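Long-range contacts in amino acid ABC transporter, periplasmic amino acid-binding protein (PDB 4Z9N), which binds glutathione and probably serves as the periplasmic solute-binding component of an ABC transporter that imports amino acids or small peptides: residues Leu101-Ile106 against Gly214-Gln219; Tyr241-Ala246 against Pro257-Leu262; Ala133-Gln138 against Ala180-Gln185. All coordinates share one frame; numbering follows the deposited sequence.

Contact 1: residues Leu101-Ile106 against Gly214-Gln219. With NA (sodium ion), chain K.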
# COMPACT_ATOMS: atom_id res chain seq x y z
N LEU D 101 12.59 4.12 -11.28
CA LEU D 101 12.42 4.20 -9.83
C LEU D 101 11.28 3.31 -9.33
O LEU D 101 10.35 2.98 -10.07
CB LEU D 101 12.16 5.65 -9.40
CG LEU D 101 13.21 6.70 -9.81
CD1 LEU D 101 12.82 8.07 -9.27
CD2 LEU D 101 14.63 6.31 -9.35
N ASP D 102 11.37 2.93 -8.06
CA ASP D 102 10.29 2.21 -7.38
C ASP D 102 9.95 2.94 -6.08
O ASP D 102 10.68 3.83 -5.62
CB ASP D 102 10.70 0.76 -7.06
CG ASP D 102 10.50 -0.20 -8.22
OD1 ASP D 102 9.62 0.02 -9.07
OD2 ASP D 102 11.26 -1.19 -8.28
N PHE D 103 8.86 2.52 -5.45
CA PHE D 103 8.42 3.13 -4.20
C PHE D 103 8.25 2.03 -3.17
O PHE D 103 7.61 1.02 -3.45
CB PHE D 103 7.12 3.91 -4.41
CG PHE D 103 7.28 5.08 -5.34
CD1 PHE D 103 7.18 4.91 -6.72
CD2 PHE D 103 7.54 6.34 -4.84
CE1 PHE D 103 7.36 5.99 -7.57
CE2 PHE D 103 7.71 7.42 -5.69
CZ PHE D 103 7.63 7.25 -7.04
N ALA D 104 8.83 2.22 -2.00
CA ALA D 104 8.88 1.16 -1.00
C ALA D 104 7.70 1.25 -0.03
O ALA D 104 7.49 0.35 0.78
CB ALA D 104 10.19 1.21 -0.26
N GLY D 105 6.91 2.31 -0.12
CA GLY D 105 5.85 2.53 0.85
C GLY D 105 5.38 3.98 0.79
O GLY D 105 6.01 4.80 0.13
N ILE D 106 4.28 4.26 1.48
CA ILE D 106 3.68 5.58 1.52
C ILE D 106 3.72 6.03 2.98
O ILE D 106 3.02 5.48 3.80
CB ILE D 106 2.24 5.57 0.97
CG1 ILE D 106 2.24 5.32 -0.54
CG2 ILE D 106 1.53 6.89 1.30
CD1 ILE D 106 0.89 4.78 -1.04
N GLY D 214 5.83 9.04 -1.18
CA GLY D 214 6.44 7.72 -1.30
C GLY D 214 7.91 7.65 -0.94
O GLY D 214 8.65 8.60 -1.13
N LEU D 215 8.30 6.53 -0.34
CA LEU D 215 9.70 6.24 -0.05
C LEU D 215 10.35 5.76 -1.34
O LEU D 215 10.08 4.65 -1.80
CB LEU D 215 9.79 5.18 1.05
CG LEU D 215 8.99 5.58 2.30
CD1 LEU D 215 8.99 4.46 3.30
CD2 LEU D 215 9.54 6.87 2.91
N THR D 216 11.19 6.60 -1.93
CA THR D 216 11.53 6.42 -3.34
C THR D 216 12.94 5.85 -3.49
O THR D 216 13.87 6.36 -2.90
CB THR D 216 11.40 7.77 -4.06
OG1 THR D 216 10.11 8.32 -3.76
CG2 THR D 216 11.53 7.60 -5.58
N VAL D 217 13.07 4.76 -4.25
CA VAL D 217 14.36 4.11 -4.47
C VAL D 217 14.53 3.82 -5.96
O VAL D 217 13.57 3.92 -6.74
CB VAL D 217 14.50 2.79 -3.66
CG1 VAL D 217 14.55 3.06 -2.15
CG2 VAL D 217 13.37 1.82 -4.00
N ARG D 218 15.74 3.44 -6.35
CA ARG D 218 15.98 2.99 -7.72
C ARG D 218 15.38 1.60 -7.93
O ARG D 218 15.37 0.79 -7.01
CB ARG D 218 17.49 2.97 -8.03
CG ARG D 218 18.12 4.35 -8.06
CD ARG D 218 19.61 4.28 -8.39
NE ARG D 218 20.38 3.61 -7.36
CZ ARG D 218 20.86 4.20 -6.27
NH1 ARG D 218 20.64 5.49 -6.06
NH2 ARG D 218 21.55 3.50 -5.38
N GLN D 219 14.88 1.34 -9.14
CA GLN D 219 14.57 -0.03 -9.56
C GLN D 219 15.83 -0.90 -9.60
O GLN D 219 16.95 -0.40 -9.61
CB GLN D 219 13.91 -0.03 -10.95
CG GLN D 219 12.51 0.54 -10.94
CD GLN D 219 11.84 0.54 -12.31
OE1 GLN D 219 10.62 0.75 -12.41
NE2 GLN D 219 12.62 0.31 -13.36
NA NA K . 8.71 1.18 -10.90

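Contact 2: residues Tyr241-Ala246 against Pro257-Leu262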
# COMPACT_ATOMS: atom_id res chain seq x y z
N TYR D 241 1.22 -2.04 18.02
CA TYR D 241 1.42 -2.90 19.17
C TYR D 241 1.81 -2.13 20.44
O TYR D 241 2.12 -2.74 21.45
CB TYR D 241 2.49 -3.97 18.87
CG TYR D 241 2.19 -4.90 17.70
CD1 TYR D 241 0.91 -5.07 17.21
CD2 TYR D 241 3.22 -5.62 17.10
CE1 TYR D 241 0.66 -5.94 16.15
CE2 TYR D 241 2.97 -6.48 16.04
CZ TYR D 241 1.69 -6.64 15.57
OH TYR D 241 1.45 -7.50 14.51
N GLY D 242 1.76 -0.80 20.39
CA GLY D 242 2.05 0.01 21.56
C GLY D 242 3.51 0.01 21.99
O GLY D 242 3.82 0.20 23.18
N ILE D 243 4.40 -0.21 21.02
CA ILE D 243 5.83 -0.21 21.27
C ILE D 243 6.38 1.17 20.95
O ILE D 243 6.23 1.66 19.82
CB ILE D 243 6.57 -1.29 20.44
CG1 ILE D 243 5.99 -2.66 20.75
CG2 ILE D 243 8.07 -1.28 20.78
CD1 ILE D 243 6.32 -3.68 19.70
N THR D 244 7.01 1.78 21.94
CA THR D 244 7.47 3.16 21.84
C THR D 244 8.97 3.24 22.10
O THR D 244 9.59 2.28 22.57
CB THR D 244 6.73 4.06 22.84
OG1 THR D 244 7.06 3.67 24.18
CG2 THR D 244 5.22 3.96 22.65
N GLN D 245 9.55 4.40 21.81
CA GLN D 245 10.96 4.64 22.09
C GLN D 245 11.27 4.38 23.56
O GLN D 245 12.31 3.81 23.90
CB GLN D 245 11.33 6.07 21.71
CG GLN D 245 12.82 6.39 21.80
CD GLN D 245 13.12 7.78 21.27
OE1 GLN D 245 12.42 8.74 21.57
NE2 GLN D 245 14.18 7.89 20.46
N ALA D 246 10.35 4.79 24.43
CA ALA D 246 10.57 4.70 25.87
C ALA D 246 10.43 3.28 26.41
O ALA D 246 11.07 2.92 27.40
CB ALA D 246 9.63 5.64 26.60
N PRO D 257 3.39 -13.15 21.36
CA PRO D 257 4.20 -13.70 20.26
C PRO D 257 4.47 -12.70 19.14
O PRO D 257 5.58 -12.69 18.63
CB PRO D 257 3.36 -14.88 19.76
CG PRO D 257 2.57 -15.31 20.96
CD PRO D 257 2.24 -14.02 21.67
N ASP D 258 3.47 -11.90 18.76
CA ASP D 258 3.67 -10.91 17.71
C ASP D 258 4.78 -9.92 18.07
O ASP D 258 5.58 -9.52 17.22
CB ASP D 258 2.38 -10.14 17.41
CG ASP D 258 1.32 -11.01 16.79
OD1 ASP D 258 1.62 -12.16 16.40
OD2 ASP D 258 0.17 -10.54 16.68
N ILE D 259 4.82 -9.51 19.34
CA ILE D 259 5.78 -8.52 19.79
C ILE D 259 7.17 -9.13 19.91
O ILE D 259 8.17 -8.53 19.51
CB ILE D 259 5.33 -7.89 21.12
CG1 ILE D 259 4.01 -7.13 20.91
CG2 ILE D 259 6.40 -6.97 21.67
CD1 ILE D 259 3.46 -6.50 22.21
N LYS D 260 7.21 -10.35 20.44
CA LYS D 260 8.46 -11.09 20.58
C LYS D 260 9.12 -11.27 19.20
O LYS D 260 10.33 -11.09 19.05
CB LYS D 260 8.21 -12.44 21.24
CG LYS D 260 9.46 -13.29 21.41
CD LYS D 260 9.15 -14.65 22.04
CE LYS D 260 8.59 -14.49 23.43
NZ LYS D 260 8.52 -15.80 24.14
N ARG D 261 8.30 -11.62 18.21
CA ARG D 261 8.79 -11.85 16.86
C ARG D 261 9.24 -10.53 16.23
O ARG D 261 10.31 -10.45 15.63
CB ARG D 261 7.71 -12.53 16.01
CG ARG D 261 8.14 -12.86 14.58
CD ARG D 261 7.12 -13.74 13.85
NE ARG D 261 5.81 -13.09 13.75
CZ ARG D 261 4.74 -13.46 14.45
NH1 ARG D 261 4.81 -14.50 15.28
NH2 ARG D 261 3.59 -12.81 14.30
N LEU D 262 8.42 -9.48 16.39
CA LEU D 262 8.76 -8.16 15.86
C LEU D 262 10.09 -7.66 16.42
O LEU D 262 10.93 -7.15 15.69
CB LEU D 262 7.67 -7.14 16.18
CG LEU D 262 7.90 -5.73 15.64
CD1 LEU D 262 7.88 -5.72 14.10
CD2 LEU D 262 6.92 -4.72 16.22

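Contact 3: residues Ala133-Gln138 against Ala180-Gln185. With GSH (glutathione), chain U.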
# COMPACT_ATOMS: atom_id res chain seq x y z
N ALA D 133 -7.57 34.50 -9.91
CA ALA D 133 -6.55 34.74 -8.89
C ALA D 133 -5.16 34.32 -9.35
O ALA D 133 -5.02 33.32 -10.05
CB ALA D 133 -6.91 33.99 -7.61
N SER D 134 -4.14 35.08 -8.96
CA SER D 134 -2.77 34.68 -9.25
C SER D 134 -2.34 33.68 -8.19
O SER D 134 -2.39 33.97 -6.99
CB SER D 134 -1.82 35.87 -9.27
OG SER D 134 -1.85 36.56 -8.04
N ILE D 135 -1.96 32.49 -8.62
CA ILE D 135 -1.65 31.42 -7.67
C ILE D 135 -0.23 30.91 -7.87
O ILE D 135 0.13 30.43 -8.95
CB ILE D 135 -2.66 30.29 -7.79
CG1 ILE D 135 -4.09 30.86 -7.68
CG2 ILE D 135 -2.41 29.25 -6.69
CD1 ILE D 135 -5.16 29.81 -7.67
N CYS D 136 0.57 30.97 -6.81
CA CYS D 136 1.95 30.53 -6.95
C CYS D 136 2.04 29.03 -6.82
O CYS D 136 1.30 28.38 -6.07
CB CYS D 136 2.88 31.20 -5.95
SG CYS D 136 2.62 30.73 -4.28
N VAL D 137 2.96 28.47 -7.59
CA VAL D 137 3.15 27.02 -7.62
C VAL D 137 4.59 26.76 -8.07
O VAL D 137 5.16 27.57 -8.79
CB VAL D 137 2.13 26.34 -8.55
CG1 VAL D 137 2.40 26.70 -10.01
CG2 VAL D 137 2.16 24.81 -8.37
N GLN D 138 5.17 25.64 -7.64
CA GLN D 138 6.51 25.29 -8.11
C GLN D 138 6.52 24.44 -9.36
O GLN D 138 5.69 23.55 -9.53
CB GLN D 138 7.29 24.58 -7.02
CG GLN D 138 8.09 25.52 -6.18
CD GLN D 138 8.91 24.78 -5.16
OE1 GLN D 138 8.51 24.68 -4.02
NE2 GLN D 138 10.05 24.25 -5.58
N ALA D 180 -2.89 33.53 -3.97
CA ALA D 180 -3.03 32.23 -3.31
C ALA D 180 -1.78 31.39 -3.54
O ALA D 180 -0.95 31.69 -4.40
CB ALA D 180 -4.26 31.50 -3.82
N TYR D 181 -1.65 30.35 -2.72
CA TYR D 181 -0.53 29.43 -2.74
C TYR D 181 -1.12 28.03 -2.92
O TYR D 181 -2.10 27.69 -2.25
CB TYR D 181 0.26 29.53 -1.43
CG TYR D 181 1.67 28.96 -1.43
CD1 TYR D 181 1.90 27.60 -1.62
CD2 TYR D 181 2.76 29.79 -1.18
CE1 TYR D 181 3.20 27.09 -1.60
CE2 TYR D 181 4.06 29.29 -1.15
CZ TYR D 181 4.27 27.94 -1.36
OH TYR D 181 5.56 27.45 -1.33
N THR D 182 -0.56 27.21 -3.80
CA THR D 182 -1.02 25.84 -3.86
C THR D 182 0.14 24.86 -3.70
O THR D 182 1.23 25.05 -4.25
CB THR D 182 -1.80 25.52 -5.18
OG1 THR D 182 -2.38 24.21 -5.08
CG2 THR D 182 -0.89 25.56 -6.42
N THR D 183 -0.11 23.83 -2.90
CA THR D 183 0.78 22.68 -2.76
C THR D 183 0.05 21.63 -1.92
O THR D 183 -1.16 21.76 -1.68
CB THR D 183 2.16 23.05 -2.12
OG1 THR D 183 2.98 21.88 -2.04
CG2 THR D 183 2.00 23.63 -0.73
N ASP D 184 0.76 20.59 -1.49
CA ASP D 184 0.14 19.56 -0.64
C ASP D 184 -0.33 20.18 0.66
O ASP D 184 0.29 21.12 1.17
CB ASP D 184 1.14 18.44 -0.38
CG ASP D 184 1.60 17.81 -1.66
OD1 ASP D 184 0.74 17.62 -2.53
OD2 ASP D 184 2.82 17.53 -1.81
N GLN D 185 -1.43 19.67 1.20
CA GLN D 185 -2.01 20.34 2.35
C GLN D 185 -1.06 20.38 3.54
O GLN D 185 -0.94 21.42 4.22
CB GLN D 185 -3.33 19.68 2.74
CG GLN D 185 -3.98 20.31 3.93
CD GLN D 185 -5.16 19.52 4.41
OE1 GLN D 185 -6.23 19.54 3.79
NE2 GLN D 185 -4.97 18.75 5.47
N1 GSH U . 4.16 16.20 -3.63
CA1 GSH U . 4.33 17.07 -4.79
C1 GSH U . 5.21 16.36 -5.81
O11 GSH U . 5.37 16.87 -6.95
O12 GSH U . 5.79 15.27 -5.52
CB1 GSH U . 5.00 18.40 -4.42
CG1 GSH U . 6.39 18.11 -3.81
CD1 GSH U . 7.16 19.42 -3.68
OE1 GSH U . 8.23 19.57 -4.19
N2 GSH U . 6.56 20.48 -2.92
CA2 GSH U . 7.28 21.73 -2.82
C2 GSH U . 8.63 21.57 -2.10
O2 GSH U . 8.91 20.64 -1.41
CB2 GSH U . 6.39 22.82 -2.20
SG2 GSH U . 6.08 22.53 -0.43
N3 GSH U . 9.62 22.59 -2.36
CA3 GSH U . 10.92 22.51 -1.74
C3 GSH U . 11.98 22.65 -2.82
O31 GSH U . 13.18 22.85 -2.47
O32 GSH U . 11.68 22.56 -4.05
O HOH W 1 3.91 24.57 -5.04
O HOH W 2 5.97 25.85 -3.75

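Contact 1: residues Leu101-Ile106 against Gly214-Gln219
Leu101 faces Arg218 across a non-hydrogen-bonded antiparallel pair in which the side chains part. Leu101 packs against Phe74 and Leu77 of helix 73-78, yet its CD1 still reaches Thr216 CG2 at 3.9 Å. Leu101 O binds the sodium ion at 2.6 Å. Asp102 pairs with Val217 through two nearly straight backbone bonds, from Asp102 N to Val217 O (2.8 Å) and from Val217 N to Asp102 O (2.9 Å). Asp102 CG lies beside the backbone N (chi1 -83°), and OD1 of its carboxylate binds the same sodium at 2.4 Å, while the side chain crosses that of Gln219 at about a right angle. Phe103 and Thr216 lie side by side, pointing the same way. Thr216 OG1 comes obliquely against the ring, 3.2 Å from Phe103 CE2, and gives its hydrogen to Gly214 O from above the carbonyl plane. Trp91 stacks on Phe103. Then the register slips: Ala104 N bonds to Leu215 O (2.7 Å) and Gly105 O accepts from Leu215 N (2.9 Å), so two residues stand opposite one before Ile106 meets Gly214. The N of Gly105 is buried there without a partner. Ala104 and Leu215 both pack on Val228 of helix 222-240. This is an antiparallel strand pair with a beta bulge, opening at its Leu101 end into a sodium site that Gln219 and Asp96 of the same chain complete together with Asp226 of the second subunit.

Contact 2: residues Tyr241-Ala246 against Pro257-Leu262
Ile243 pushes its CD1 against two side chains of helix 257-262, meeting Ile259 CG2 at 3.8 Å and Leu262 CD2 at 3.7 Å. Ile259 and Leu262 are three residues apart, so they sit on the same side of the helix. Ile243 CD1 is nearly anti to CA (chi2 162°), which carries it outward to them, and the side chain slides past both in the opposite direction. Tyr241 adds to this apolar patch: its CB lies 4.1 Å from Ile259 CG1, and ring atom CD2 comes obliquely to Leu262 CD2 at 3.9 Å. Between Tyr241 and Ile243 the chain makes a Schellman motif that ends helix 222-240, with Gly242 at positive phi as its C-prime residue. Val248 and Met251 of helix 248-251 also touch the Ile243 side chain.

No hydrogen bond joins the two segments. Tyr241 crosses Asp258 at about a right angle in a van der Waals contact, with Asp258 CB 4.0 Å from Tyr241 CZ. Asp258 OD1 takes a salt bridge within the helix from Arg261 NH2 (3.0 Å), which arrives from above the carboxylate plane. Arg261 has further partners in Val327 O, through NE, and in Asp149 of the second subunit, through a salt bridge from NH1.

Contact 3: residues Ala133-Gln138 against Ala180-Gln185
The ring of Tyr181 has the sulfur of Cys136 over one face in one of the two conformers of Cys136; SG then stands 3.7 Å from the ring centroid and 31° off the ring normal. With the side chain in two positions, this sulfur-aromatic contact is somewhat doubtful. Ile166 and Ala169 of helix 166-174 also pack on Tyr181. At the phenolic end, OH is bonded to Asn170 and to a water that also donates to Gln138 OE1. The amide of Gln138 is the next flat group, and both of its ends are used on glutathione: OE1 accepts from ligand N3 (2.9 Å), and NE2 donates to ligand O32 (2.8 Å, nearly straight). With the water, OE1 has two donors, which fixes the rotation of the amide. The carboxylate of Asp184 takes the ligand amino group, with OD2 2.6 Å from N1; opposite charges would probably strengthen that bond.

The backbones that carry these groups, strands 134-138 and 180-182, run parallel. Strand 134-138 lies between 159-163 and 180-182, and the chain passes from 159-163 through helix 166-174 to 180-182, a beta-alpha-beta crossover past the central strand. Ligand-binding Gln138, Thr183 and Asp184 gather at the C-terminal ends of the pair.

Three backbone bonds join the strands: Ala180 N to Ser134 O, Cys136 N to Ala180 O (2.9 Å) and Thr182 N to Cys136 O (3.2 Å). Farther on the strands diverge, and a second water bridges Gln138 N and Thr182 O. Ile135 CG1 touches Ala180 CB at 3.9 Å, and Ile135 also packs on Met147 and Phe151 of helix 142-153. Val137 and Thr182 lie side by side, CG2 to CG2 3.7 Å, both against Thr143; the hydroxyl of Thr182 turns to Gly113 and Gln112. Cys136 is joined to Cys178 by a disulfide.

How the contacts relate
Contact 3 is nested within the chain loop that contact 1 closes, and contact 2 follows both. Contacts 1 and 3 have centres 26 Å apart and nearest atoms about 9 Å apart, but the long strand 101-117 joins them: it pairs with 211-218 in contact 1 and, farther on, neighbours 180-182 of contact 3. This sheet thus runs from the sodium site toward the glutathione pocket, which in this family lies between two lobes. Contact 2 lies about 42 Å from contact 3, centre to centre, beyond the end of helix 222-240, some of whose residues pack on contact 1. Contacts 1 and 2 both touch the second subunit; contact 3 does not.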